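Local coordinates for protein membrane-bound protease PH1510 (Pyrococcus horikoshii, PDB 6M4B) that cleaves proteins preferentially near hydrophobic or aromatic residues through its N-terminal serine protease domain and degrades the stomatin homolog PH1511 in vitro, at residues R62-K67 against K134-E139. The protein carries 1 engineered substitution. Sequence-based numbering, arbitrary orientation.
Sequences RIQQSK and KSLAQE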
ATOM      1  N   ARG A  62       5.587  -4.069  -4.758  1.00 43.28           N
ATOM      2  CA  ARG A  62       6.034  -4.879  -5.907  1.00 46.33           C
ATOM      3  C   ARG A  62       5.485  -6.320  -5.825  1.00 41.88           C
ATOM      4  O   ARG A  62       4.981  -6.848  -6.809  1.00 45.36           O
ATOM      5  CB  ARG A  62       7.549  -4.911  -5.964  1.00 43.83           C
ATOM      6  CG  ARG A  62       8.138  -5.623  -7.156  1.00 46.37           C
ATOM      7  CD  ARG A  62       7.712  -4.965  -8.440  1.00 46.94           C
ATOM      8  NE  ARG A  62       8.206  -5.693  -9.583  1.00 51.34           N
ATOM      9  CZ  ARG A  62       7.547  -6.605 -10.287  1.00 56.19           C
ATOM     10  NH1 ARG A  62       6.305  -6.998  -9.970  1.00 59.33           N
ATOM     11  NH2 ARG A  62       8.155  -7.140 -11.352  1.00 51.63           N
ATOM     12  N   ILE A  63       5.552  -6.901  -4.638  1.00 37.51           N
ATOM     13  CA  ILE A  63       4.971  -8.217  -4.405  1.00 36.18           C
ATOM     14  C   ILE A  63       3.465  -8.205  -4.655  1.00 41.63           C
ATOM     15  O   ILE A  63       2.943  -9.081  -5.349  1.00 37.81           O
ATOM     16  CB  ILE A  63       5.310  -8.709  -3.004  1.00 37.30           C
ATOM     17  CG1 ILE A  63       6.818  -8.980  -2.945  1.00 36.93           C
ATOM     18  CG2 ILE A  63       4.501  -9.946  -2.622  1.00 36.54           C
ATOM     19  CD1 ILE A  63       7.369  -9.130  -1.566  1.00 41.20           C
ATOM     20  N   GLN A  64       2.765  -7.186  -4.176  1.00 42.15           N
ATOM     21  CA  GLN A  64       1.333  -7.157  -4.341  1.00 45.34           C
ATOM     22  C   GLN A  64       0.882  -7.085  -5.794  1.00 47.61           C
ATOM     23  O   GLN A  64      -0.185  -7.573  -6.101  1.00 39.70           O
ATOM     24  CB  GLN A  64       0.708  -6.005  -3.548  1.00 54.36           C
ATOM     25  CG  GLN A  64       0.679  -6.240  -2.034  1.00 62.76           C
ATOM     26  CD  GLN A  64       0.125  -5.031  -1.276  1.00 68.37           C
ATOM     27  OE1 GLN A  64       0.322  -3.878  -1.698  1.00 84.41           O
ATOM     28  NE2 GLN A  64      -0.559  -5.277  -0.158  1.00 62.52           N
ATOM     29  N   GLN A  65       1.643  -6.397  -6.648  1.00 50.83           N
ATOM     30  CA  GLN A  65       1.348  -6.274  -8.087  1.00 56.68           C
ATOM     31  C   GLN A  65       1.962  -7.429  -8.900  1.00 50.84           C
ATOM     32  O   GLN A  65       1.811  -7.452 -10.094  1.00 47.41           O
ATOM     33  CB  GLN A  65       1.908  -4.945  -8.673  1.00 65.69           C
ATOM     34  CG  GLN A  65       1.510  -3.621  -7.997  1.00 75.69           C
ATOM     35  CD  GLN A  65       0.059  -3.231  -8.225  1.00 88.14           C
ATOM     36  OE1 GLN A  65      -0.860  -3.983  -7.915  1.00 85.43           O
ATOM     37  NE2 GLN A  65      -0.151  -2.030  -8.738  1.00 95.86           N
ATOM     38  N   SER A  66       2.724  -8.306  -8.264  1.00 47.42           N
ATOM     39  CA  SER A  66       3.364  -9.422  -8.941  1.00 47.76           C
ATOM     40  C   SER A  66       2.358 -10.219  -9.728  1.00 43.18           C
ATOM     41  O   SER A  66       1.286 -10.506  -9.251  1.00 41.21           O
ATOM     42  CB  SER A  66       4.100 -10.356  -7.952  1.00 44.70           C
ATOM     43  OG  SER A  66       4.732 -11.426  -8.655  1.00 43.06           O
ATOM     44  N   LYS A  67       2.704 -10.577 -10.948  1.00 42.75           N
ATOM     45  CA  LYS A  67       1.810 -11.416 -11.749  1.00 45.55           C
ATOM     46  C   LYS A  67       1.941 -12.876 -11.399  1.00 41.48           C
ATOM     47  O   LYS A  67       1.174 -13.663 -11.901  1.00 46.08           O
ATOM     48  CB  LYS A  67       2.082 -11.218 -13.249  1.00 59.80           C
ATOM     49  CG  LYS A  67       1.705  -9.812 -13.705  1.00 67.95           C
ATOM     50  CD  LYS A  67       2.192  -9.474 -15.106  1.00 79.80           C
ATOM     51  CE  LYS A  67       1.865  -8.016 -15.441  1.00 87.14           C
ATOM     52  NZ  LYS A  67       2.647  -7.512 -16.596  1.00 82.92           N
ATOM     53  N   LYS A 134      -1.356  -4.019  10.196  1.00 35.95           N
ATOM     54  CA  LYS A 134      -2.648  -4.652  10.361  1.00 35.95           C
ATOM     55  C   LYS A 134      -3.378  -4.855   9.043  1.00 34.88           C
ATOM     56  O   LYS A 134      -4.035  -5.873   8.837  1.00 32.83           O
ATOM     57  CB  LYS A 134      -3.523  -3.883  11.329  1.00 41.37           C
ATOM     58  CG  LYS A 134      -3.162  -4.116  12.784  1.00 47.00           C
ATOM     59  CD  LYS A 134      -3.992  -3.269  13.727  1.00 54.06           C
ATOM     60  CE  LYS A 134      -5.464  -3.672  13.791  1.00 59.10           C
ATOM     61  NZ  LYS A 134      -5.860  -4.129  15.136  1.00 63.00           N
ATOM     62  N   SER A 135      -3.223  -3.913   8.137  1.00 32.73           N
ATOM     63  CA  SER A 135      -3.800  -4.014   6.848  1.00 33.30           C
ATOM     64  C   SER A 135      -3.169  -5.165   6.044  1.00 34.11           C
ATOM     65  O   SER A 135      -3.904  -5.857   5.380  1.00 33.19           O
ATOM     66  CB  SER A 135      -3.654  -2.706   6.079  1.00 35.67           C
ATOM     67  OG  SER A 135      -2.347  -2.454   5.588  1.00 34.26           O
ATOM     68  N   LEU A 136      -1.837  -5.341   6.105  1.00 32.46           N
ATOM     69  CA  LEU A 136      -1.195  -6.448   5.424  1.00 33.86           C
ATOM     70  C   LEU A 136      -1.712  -7.787   5.996  1.00 33.36           C
ATOM     71  O   LEU A 136      -2.058  -8.672   5.229  1.00 30.60           O
ATOM     72  CB  LEU A 136       0.327  -6.361   5.505  1.00 38.20           C
ATOM     73  CG  LEU A 136       0.984  -5.080   4.955  1.00 31.87           C
ATOM     74  CD1 LEU A 136       2.473  -5.217   5.095  1.00 33.11           C
ATOM     75  CD2 LEU A 136       0.586  -4.888   3.505  1.00 35.60           C
ATOM     76  N   ALA A 137      -1.879  -7.869   7.316  1.00 31.92           N
ATOM     77  CA  ALA A 137      -2.481  -9.028   7.916  1.00 37.02           C
ATOM     78  C   ALA A 137      -3.922  -9.274   7.469  1.00 36.23           C
ATOM     79  O   ALA A 137      -4.260 -10.384   7.084  1.00 32.94           O
ATOM     80  CB  ALA A 137      -2.396  -8.968   9.446  1.00 38.35           C
ATOM     81  N   GLN A 138      -4.761  -8.242   7.506  1.00 39.32           N
ATOM     82  CA  GLN A 138      -6.174  -8.390   7.150  1.00 39.99           C
ATOM     83  C   GLN A 138      -6.321  -8.720   5.692  1.00 36.40           C
ATOM     84  O   GLN A 138      -7.152  -9.512   5.342  1.00 36.50           O
ATOM     85  CB  GLN A 138      -7.014  -7.143   7.471  1.00 42.69           C
ATOM     86  CG  GLN A 138      -6.900  -6.693   8.907  1.00 54.48           C
ATOM     87  CD  GLN A 138      -8.010  -7.199   9.769  1.00 67.60           C
ATOM     88  OE1 GLN A 138      -8.716  -8.168   9.405  1.00 65.95           O
ATOM     89  NE2 GLN A 138      -8.175  -6.561  10.951  1.00 64.94           N
ATOM     90  N   GLU A 139      -5.533  -8.081   4.844  1.00 34.43           N
ATOM     91  CA  GLU A 139      -5.576  -8.352   3.423  1.00 35.45           C
ATOM     92  C   GLU A 139      -5.237  -9.830   3.091  1.00 36.66           C
ATOM     93  O   GLU A 139      -5.715 -10.347   2.104  1.00 34.77           O
ATOM     94  CB  GLU A 139      -4.584  -7.445   2.678  1.00 35.73           C
ATOM     95  CG  GLU A 139      -5.108  -6.026   2.538  1.00 38.64           C
ATOM     96  CD  GLU A 139      -4.030  -4.987   2.254  1.00 41.36           C
ATOM     97  OE1 GLU A 139      -2.862  -5.373   1.974  1.00 39.16           O
ATOM     98  OE2 GLU A 139      -4.364  -3.774   2.333  1.00 40.71           O
TER
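Gln64, on helix 53-64, sends the amide end of its side chain across to Glu139 and Leu136 at the end of helix 123-139. The chain is extended beyond CG (chi2 177°), which carries the amide far enough to span two backbones whose nearest CA atoms, those of Gln64 and Leu136, are still 10.1 Å apart. Gln64 NE2 lies 3.1 Å from Glu139 OE1, with the amide and carboxylate planes turned 44° against each other. The two side chains meet at about a right angle. Methyl CD2 of Leu136 comes within 3.9 Å of Gln64 NE2; Leu136 also packs on Tyr87 and Leu90 of helix 84-90. The whole contact buries about 70 Å², both sides summed, most of it on Gln64. Leu136 and Glu139 form its tight, buried side, whereas Gln64 stays partly exposed. Tyr128 of the second subunit packs on Gln64 and its Tyr132 on Glu139, so the pair lies within the dimer interface of this ClpP/crotonase-type domain. Chemically, a neutral amide faces a buried carboxylate beside a leucine methyl; the positive end of the amide dipole lies toward the acid and would probably ease part of its negative charge.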